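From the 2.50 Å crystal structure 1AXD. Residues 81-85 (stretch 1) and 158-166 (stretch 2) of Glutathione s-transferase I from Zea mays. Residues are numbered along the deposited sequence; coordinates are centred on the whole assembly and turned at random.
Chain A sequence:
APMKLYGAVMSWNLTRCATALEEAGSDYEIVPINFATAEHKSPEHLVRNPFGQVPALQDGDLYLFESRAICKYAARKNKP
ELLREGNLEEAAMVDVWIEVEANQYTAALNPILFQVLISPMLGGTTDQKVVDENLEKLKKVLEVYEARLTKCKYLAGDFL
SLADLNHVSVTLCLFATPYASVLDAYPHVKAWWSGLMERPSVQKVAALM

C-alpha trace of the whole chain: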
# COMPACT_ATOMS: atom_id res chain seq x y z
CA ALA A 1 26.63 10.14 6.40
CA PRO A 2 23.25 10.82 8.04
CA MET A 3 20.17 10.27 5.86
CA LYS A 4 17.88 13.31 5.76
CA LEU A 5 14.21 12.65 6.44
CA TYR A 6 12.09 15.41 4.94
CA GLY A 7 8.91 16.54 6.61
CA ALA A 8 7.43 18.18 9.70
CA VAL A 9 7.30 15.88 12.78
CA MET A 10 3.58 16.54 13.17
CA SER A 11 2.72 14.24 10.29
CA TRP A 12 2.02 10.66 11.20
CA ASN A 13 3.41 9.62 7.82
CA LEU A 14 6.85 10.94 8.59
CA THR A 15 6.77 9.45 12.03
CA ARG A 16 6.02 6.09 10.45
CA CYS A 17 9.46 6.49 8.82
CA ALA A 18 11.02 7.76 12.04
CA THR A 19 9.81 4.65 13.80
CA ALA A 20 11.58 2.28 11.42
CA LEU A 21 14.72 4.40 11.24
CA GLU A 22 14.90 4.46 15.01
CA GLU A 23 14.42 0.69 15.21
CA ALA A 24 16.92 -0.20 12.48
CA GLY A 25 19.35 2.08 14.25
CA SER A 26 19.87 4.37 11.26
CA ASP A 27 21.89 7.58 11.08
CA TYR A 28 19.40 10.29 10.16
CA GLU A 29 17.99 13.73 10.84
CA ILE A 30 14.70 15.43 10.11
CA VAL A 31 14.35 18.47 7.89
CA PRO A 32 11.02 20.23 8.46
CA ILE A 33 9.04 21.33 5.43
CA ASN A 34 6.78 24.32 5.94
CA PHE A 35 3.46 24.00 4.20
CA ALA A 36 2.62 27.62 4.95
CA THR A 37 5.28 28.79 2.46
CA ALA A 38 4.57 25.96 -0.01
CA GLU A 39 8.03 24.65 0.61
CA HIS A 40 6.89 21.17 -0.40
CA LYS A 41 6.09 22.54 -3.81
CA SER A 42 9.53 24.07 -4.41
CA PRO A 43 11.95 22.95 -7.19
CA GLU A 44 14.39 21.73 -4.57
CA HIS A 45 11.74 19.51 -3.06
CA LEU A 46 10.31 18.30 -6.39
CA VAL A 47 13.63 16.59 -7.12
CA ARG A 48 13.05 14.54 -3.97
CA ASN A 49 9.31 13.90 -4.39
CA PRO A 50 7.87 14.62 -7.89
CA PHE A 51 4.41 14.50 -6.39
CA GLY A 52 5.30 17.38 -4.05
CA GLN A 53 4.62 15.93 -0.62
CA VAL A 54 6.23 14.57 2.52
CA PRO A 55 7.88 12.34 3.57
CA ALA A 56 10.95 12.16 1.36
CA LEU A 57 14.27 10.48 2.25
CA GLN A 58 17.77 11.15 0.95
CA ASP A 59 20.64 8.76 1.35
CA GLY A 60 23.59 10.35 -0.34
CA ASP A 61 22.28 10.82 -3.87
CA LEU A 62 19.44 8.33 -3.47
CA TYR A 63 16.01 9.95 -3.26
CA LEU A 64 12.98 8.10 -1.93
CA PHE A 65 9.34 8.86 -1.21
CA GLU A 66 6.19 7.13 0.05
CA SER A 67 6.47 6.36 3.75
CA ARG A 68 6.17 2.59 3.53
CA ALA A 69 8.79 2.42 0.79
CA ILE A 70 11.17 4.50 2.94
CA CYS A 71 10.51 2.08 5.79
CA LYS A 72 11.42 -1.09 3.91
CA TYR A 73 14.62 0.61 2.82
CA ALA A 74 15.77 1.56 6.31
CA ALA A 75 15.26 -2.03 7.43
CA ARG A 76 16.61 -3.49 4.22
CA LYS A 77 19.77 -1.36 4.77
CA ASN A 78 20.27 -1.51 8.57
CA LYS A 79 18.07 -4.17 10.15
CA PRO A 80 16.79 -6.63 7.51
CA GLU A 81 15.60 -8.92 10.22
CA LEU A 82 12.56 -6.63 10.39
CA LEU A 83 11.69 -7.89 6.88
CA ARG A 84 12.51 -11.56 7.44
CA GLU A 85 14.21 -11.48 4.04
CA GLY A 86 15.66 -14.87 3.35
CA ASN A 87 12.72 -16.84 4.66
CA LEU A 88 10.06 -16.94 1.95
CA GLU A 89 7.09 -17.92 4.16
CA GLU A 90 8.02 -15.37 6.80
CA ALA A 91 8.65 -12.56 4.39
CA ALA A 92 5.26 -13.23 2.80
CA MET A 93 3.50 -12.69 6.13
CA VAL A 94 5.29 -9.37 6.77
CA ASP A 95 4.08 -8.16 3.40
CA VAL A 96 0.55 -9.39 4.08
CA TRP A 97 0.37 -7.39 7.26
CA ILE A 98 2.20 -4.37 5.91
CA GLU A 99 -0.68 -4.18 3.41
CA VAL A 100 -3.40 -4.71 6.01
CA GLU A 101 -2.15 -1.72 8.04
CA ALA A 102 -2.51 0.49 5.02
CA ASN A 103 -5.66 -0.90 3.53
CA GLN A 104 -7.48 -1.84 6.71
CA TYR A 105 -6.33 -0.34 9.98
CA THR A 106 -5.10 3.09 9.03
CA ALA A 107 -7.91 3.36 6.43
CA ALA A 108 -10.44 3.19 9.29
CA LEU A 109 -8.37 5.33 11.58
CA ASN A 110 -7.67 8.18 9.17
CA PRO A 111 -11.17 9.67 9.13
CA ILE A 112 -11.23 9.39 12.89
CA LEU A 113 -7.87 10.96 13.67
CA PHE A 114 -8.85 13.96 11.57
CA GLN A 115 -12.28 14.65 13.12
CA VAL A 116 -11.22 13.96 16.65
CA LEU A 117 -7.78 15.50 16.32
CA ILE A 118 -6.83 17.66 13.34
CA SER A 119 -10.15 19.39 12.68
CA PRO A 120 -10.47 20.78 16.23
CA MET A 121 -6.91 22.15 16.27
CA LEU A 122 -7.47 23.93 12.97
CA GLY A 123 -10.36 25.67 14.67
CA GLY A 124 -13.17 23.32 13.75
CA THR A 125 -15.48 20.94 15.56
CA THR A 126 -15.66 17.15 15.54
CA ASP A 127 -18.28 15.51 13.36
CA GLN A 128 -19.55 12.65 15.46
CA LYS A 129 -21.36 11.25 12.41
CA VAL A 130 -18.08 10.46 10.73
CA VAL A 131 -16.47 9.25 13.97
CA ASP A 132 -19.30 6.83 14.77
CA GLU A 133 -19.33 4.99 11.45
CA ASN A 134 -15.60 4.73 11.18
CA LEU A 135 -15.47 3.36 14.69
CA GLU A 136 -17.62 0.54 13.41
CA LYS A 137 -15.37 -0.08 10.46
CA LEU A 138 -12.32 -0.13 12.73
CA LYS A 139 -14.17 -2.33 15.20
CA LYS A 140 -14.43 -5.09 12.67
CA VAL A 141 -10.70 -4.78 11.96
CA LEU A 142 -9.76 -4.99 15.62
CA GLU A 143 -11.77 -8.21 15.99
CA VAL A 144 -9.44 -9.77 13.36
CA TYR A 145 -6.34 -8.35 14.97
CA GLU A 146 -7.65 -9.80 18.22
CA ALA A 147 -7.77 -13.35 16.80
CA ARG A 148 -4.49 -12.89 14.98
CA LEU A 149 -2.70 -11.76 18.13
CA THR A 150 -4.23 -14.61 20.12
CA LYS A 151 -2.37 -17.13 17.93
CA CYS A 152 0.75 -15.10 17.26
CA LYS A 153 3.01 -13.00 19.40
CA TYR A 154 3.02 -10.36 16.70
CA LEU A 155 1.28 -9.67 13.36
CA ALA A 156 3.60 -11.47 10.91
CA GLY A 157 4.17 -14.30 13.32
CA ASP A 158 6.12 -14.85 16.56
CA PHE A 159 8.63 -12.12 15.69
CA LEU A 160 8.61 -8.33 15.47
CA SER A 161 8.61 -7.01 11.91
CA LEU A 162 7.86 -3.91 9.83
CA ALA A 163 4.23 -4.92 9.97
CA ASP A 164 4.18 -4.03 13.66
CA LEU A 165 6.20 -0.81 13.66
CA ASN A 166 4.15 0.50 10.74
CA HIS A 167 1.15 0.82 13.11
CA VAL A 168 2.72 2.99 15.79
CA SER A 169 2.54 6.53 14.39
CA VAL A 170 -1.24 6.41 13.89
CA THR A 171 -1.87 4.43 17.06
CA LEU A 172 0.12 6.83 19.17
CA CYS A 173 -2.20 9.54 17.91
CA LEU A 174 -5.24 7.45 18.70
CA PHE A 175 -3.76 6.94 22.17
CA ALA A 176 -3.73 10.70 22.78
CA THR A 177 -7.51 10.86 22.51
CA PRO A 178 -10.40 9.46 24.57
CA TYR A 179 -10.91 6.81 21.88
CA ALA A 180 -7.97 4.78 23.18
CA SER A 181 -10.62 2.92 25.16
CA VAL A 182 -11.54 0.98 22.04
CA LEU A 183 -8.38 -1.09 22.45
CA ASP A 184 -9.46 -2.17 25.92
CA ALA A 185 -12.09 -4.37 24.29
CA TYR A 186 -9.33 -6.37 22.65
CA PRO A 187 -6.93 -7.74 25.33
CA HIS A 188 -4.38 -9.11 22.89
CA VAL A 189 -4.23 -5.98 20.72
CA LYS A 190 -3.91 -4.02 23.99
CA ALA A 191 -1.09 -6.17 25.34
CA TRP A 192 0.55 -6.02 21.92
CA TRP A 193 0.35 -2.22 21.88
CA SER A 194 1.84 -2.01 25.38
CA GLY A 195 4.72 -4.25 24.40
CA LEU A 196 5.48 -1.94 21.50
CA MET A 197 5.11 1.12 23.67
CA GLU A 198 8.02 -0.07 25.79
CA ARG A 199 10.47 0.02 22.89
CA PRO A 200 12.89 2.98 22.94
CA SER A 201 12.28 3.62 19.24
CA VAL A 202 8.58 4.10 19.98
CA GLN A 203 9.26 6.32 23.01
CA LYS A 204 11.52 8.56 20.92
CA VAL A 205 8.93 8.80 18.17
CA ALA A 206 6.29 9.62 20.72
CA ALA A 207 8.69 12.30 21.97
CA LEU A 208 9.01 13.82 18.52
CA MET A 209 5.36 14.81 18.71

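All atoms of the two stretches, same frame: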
# COMPACT_ATOMS: atom_id res chain seq x y z
N GLU A 81 16.33 -7.95 9.43
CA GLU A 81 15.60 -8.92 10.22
C GLU A 81 14.16 -8.48 10.38
O GLU A 81 13.29 -9.32 10.57
CB GLU A 81 16.26 -9.08 11.58
CG GLU A 81 17.70 -9.59 11.53
CD GLU A 81 18.72 -8.57 11.04
OE1 GLU A 81 18.57 -7.37 11.37
OE2 GLU A 81 19.68 -8.96 10.33
N LEU A 82 13.91 -7.18 10.27
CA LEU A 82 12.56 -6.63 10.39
C LEU A 82 11.72 -6.97 9.17
O LEU A 82 10.53 -6.74 9.18
CB LEU A 82 12.62 -5.10 10.57
CG LEU A 82 13.10 -4.53 11.91
CD1 LEU A 82 13.33 -3.01 11.78
CD2 LEU A 82 12.08 -4.82 13.02
N LEU A 83 12.36 -7.50 8.12
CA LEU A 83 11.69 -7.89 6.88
C LEU A 83 11.70 -9.39 6.68
O LEU A 83 11.10 -9.87 5.73
CB LEU A 83 12.37 -7.23 5.68
CG LEU A 83 11.85 -5.94 5.03
CD1 LEU A 83 10.67 -5.38 5.82
CD2 LEU A 83 13.01 -4.93 4.92
N ARG A 84 12.41 -10.11 7.53
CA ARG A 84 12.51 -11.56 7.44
C ARG A 84 12.90 -11.99 6.04
O ARG A 84 12.44 -13.02 5.56
CB ARG A 84 11.20 -12.22 7.87
CG ARG A 84 10.71 -11.76 9.23
CD ARG A 84 11.77 -11.97 10.29
NE ARG A 84 11.83 -13.35 10.76
CZ ARG A 84 12.35 -13.74 11.92
NH1 ARG A 84 12.90 -12.86 12.75
NH2 ARG A 84 12.27 -15.01 12.29
N GLU A 85 13.73 -11.18 5.38
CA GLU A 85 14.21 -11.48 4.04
C GLU A 85 15.05 -12.70 4.16
O GLU A 85 15.87 -12.77 5.07
CB GLU A 85 15.05 -10.32 3.48
CG GLU A 85 14.28 -9.02 3.18
CD GLU A 85 13.26 -9.14 2.04
OE1 GLU A 85 12.92 -10.27 1.63
OE2 GLU A 85 12.79 -8.08 1.56
N ASP A 158 5.55 -14.99 15.21
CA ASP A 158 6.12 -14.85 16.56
C ASP A 158 7.31 -13.93 16.67
O ASP A 158 8.00 -13.97 17.66
CB ASP A 158 6.49 -16.22 17.15
CG ASP A 158 5.28 -17.02 17.60
OD1 ASP A 158 4.19 -16.43 17.81
OD2 ASP A 158 5.42 -18.25 17.77
N PHE A 159 7.49 -13.03 15.70
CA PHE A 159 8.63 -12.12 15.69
C PHE A 159 8.19 -10.72 15.35
O PHE A 159 7.15 -10.56 14.73
CB PHE A 159 9.64 -12.61 14.64
CG PHE A 159 8.99 -12.99 13.34
CD1 PHE A 159 8.68 -12.02 12.39
CD2 PHE A 159 8.61 -14.30 13.09
CE1 PHE A 159 7.98 -12.35 11.23
CE2 PHE A 159 7.92 -14.63 11.94
CZ PHE A 159 7.60 -13.65 11.00
N LEU A 160 8.94 -9.71 15.79
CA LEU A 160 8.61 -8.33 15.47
C LEU A 160 9.03 -8.12 14.04
O LEU A 160 10.01 -8.72 13.62
CB LEU A 160 9.38 -7.35 16.36
CG LEU A 160 9.14 -5.84 16.19
CD1 LEU A 160 7.82 -5.43 16.85
CD2 LEU A 160 10.28 -5.06 16.84
N SER A 161 8.30 -7.29 13.30
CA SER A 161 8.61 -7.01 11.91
C SER A 161 8.11 -5.63 11.56
O SER A 161 7.54 -4.96 12.42
CB SER A 161 7.94 -8.05 11.02
OG SER A 161 6.53 -7.96 11.13
N LEU A 162 8.31 -5.22 10.31
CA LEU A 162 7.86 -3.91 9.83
C LEU A 162 6.38 -3.80 9.90
O LEU A 162 5.87 -2.69 10.00
CB LEU A 162 8.32 -3.69 8.39
CG LEU A 162 9.34 -2.57 8.21
CD1 LEU A 162 9.49 -2.30 6.72
CD2 LEU A 162 8.84 -1.32 8.91
N ALA A 163 5.68 -4.93 9.88
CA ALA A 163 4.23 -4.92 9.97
C ALA A 163 3.80 -4.29 11.26
O ALA A 163 2.85 -3.52 11.25
CB ALA A 163 3.67 -6.35 9.83
N ASP A 164 4.51 -4.57 12.35
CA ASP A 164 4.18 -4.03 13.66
C ASP A 164 4.51 -2.59 13.83
O ASP A 164 3.63 -1.84 14.20
CB ASP A 164 4.85 -4.86 14.75
CG ASP A 164 4.46 -6.30 14.68
OD1 ASP A 164 3.42 -6.67 15.26
OD2 ASP A 164 5.17 -7.08 14.01
N LEU A 165 5.75 -2.20 13.54
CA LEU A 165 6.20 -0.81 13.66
C LEU A 165 5.39 0.13 12.81
O LEU A 165 5.18 1.27 13.21
CB LEU A 165 7.68 -0.65 13.26
CG LEU A 165 8.87 -1.30 13.98
CD1 LEU A 165 8.56 -1.47 15.47
CD2 LEU A 165 9.19 -2.64 13.35
N ASN A 166 4.94 -0.33 11.66
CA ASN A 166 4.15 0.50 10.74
C ASN A 166 2.83 0.99 11.32
O ASN A 166 2.20 1.84 10.71
CB ASN A 166 3.92 -0.25 9.43
CG ASN A 166 5.10 -0.15 8.46
OD1 ASN A 166 6.17 0.30 8.83
ND2 ASN A 166 4.88 -0.56 7.21

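The start of a helix leaves backbone N-H groups without the carbonyl partners that the preceding turn would have supplied, and a folded protein must find acceptors for them. Residues 158–166 of this maize glutathione S-transferase illustrate how side chains and a distant segment can share that task, and how nonpolar packing grows up around the solution. The partner segment is residues 81–85, and every pair of residues that touch is at least 75 positions apart in sequence. It begins within a 3-10 segment that starts earlier in the chain and continues as a loop past the approach to the helix, and together the two stretches bury 363 Å².

Along the second stretch, Asp-158 stands exposed and takes no part in the contact. Phe-159 makes the first pairing, with its CA-to-CB bond directed toward the other stretch and chi1 in the p well. The guanidinium of Arg-84 lies flat over one face of its ring, the planes only 2° apart, and CZ of Arg-84 sits 4.1 Å from the centroid of the ring atoms CG to CZ of Phe-159. Such an arrangement brings the delocalised cation over the pi cloud while leaving the edge of the guanidinium free for hydrogen bonding; NE and NH2 indeed find partners elsewhere in the structure. The aliphatic part of the arginine also contributes: CG of Arg-84 comes to 3.4 Å from CE1 of Phe-159, and CD makes an off-centre CH-pi contact with the same ring. Arg-84 has all of its first three chi angles in the m well, a folded course that keeps the chain close to the ring.

Leu-160 is a lighter contributor. Its CD2 approaches CD2 of Leu-82 at 4.2 Å, a loose van der Waals contact.

At Ser-161 the CA traces draw closest, its CA lying 4.2 Å from CA of Leu-82. This residue is the N-cap. Its OG accepts a weak bond from Ala-163 N at 3.4 Å, while its own N donates to OD2 of Asp-164 at 3.2 Å, so that side chains at the two ends of this short span each serve a backbone N-H. The carbonyl O of Leu-82 passes 3.3 Å from CA of Ser-161 on its way to the next residue.

There, at the first residue of the helix, N of Leu-162 donates to O of Leu-82 at 2.9 Å, the single hydrogen bond between the stretches. The first stretch thus supplies an acceptor to one of the N-H groups at the helix start. The side chain of Leu-162 adds a nonpolar contact beside this bond, its CD1 meeting CD1 of Leu-83 at 3.4 Å. Although the CA-to-CB bond of Leu-83 points away, the end of its side chain comes nearer.

One turn into the helix, the CA-to-CB bond of Leu-165 points toward the first stretch, and its CD2 packs 3.6 Å from CD2 of Leu-82. That same leucine methyl therefore touches both Leu-160 and Leu-165, bridging the loop and the helix.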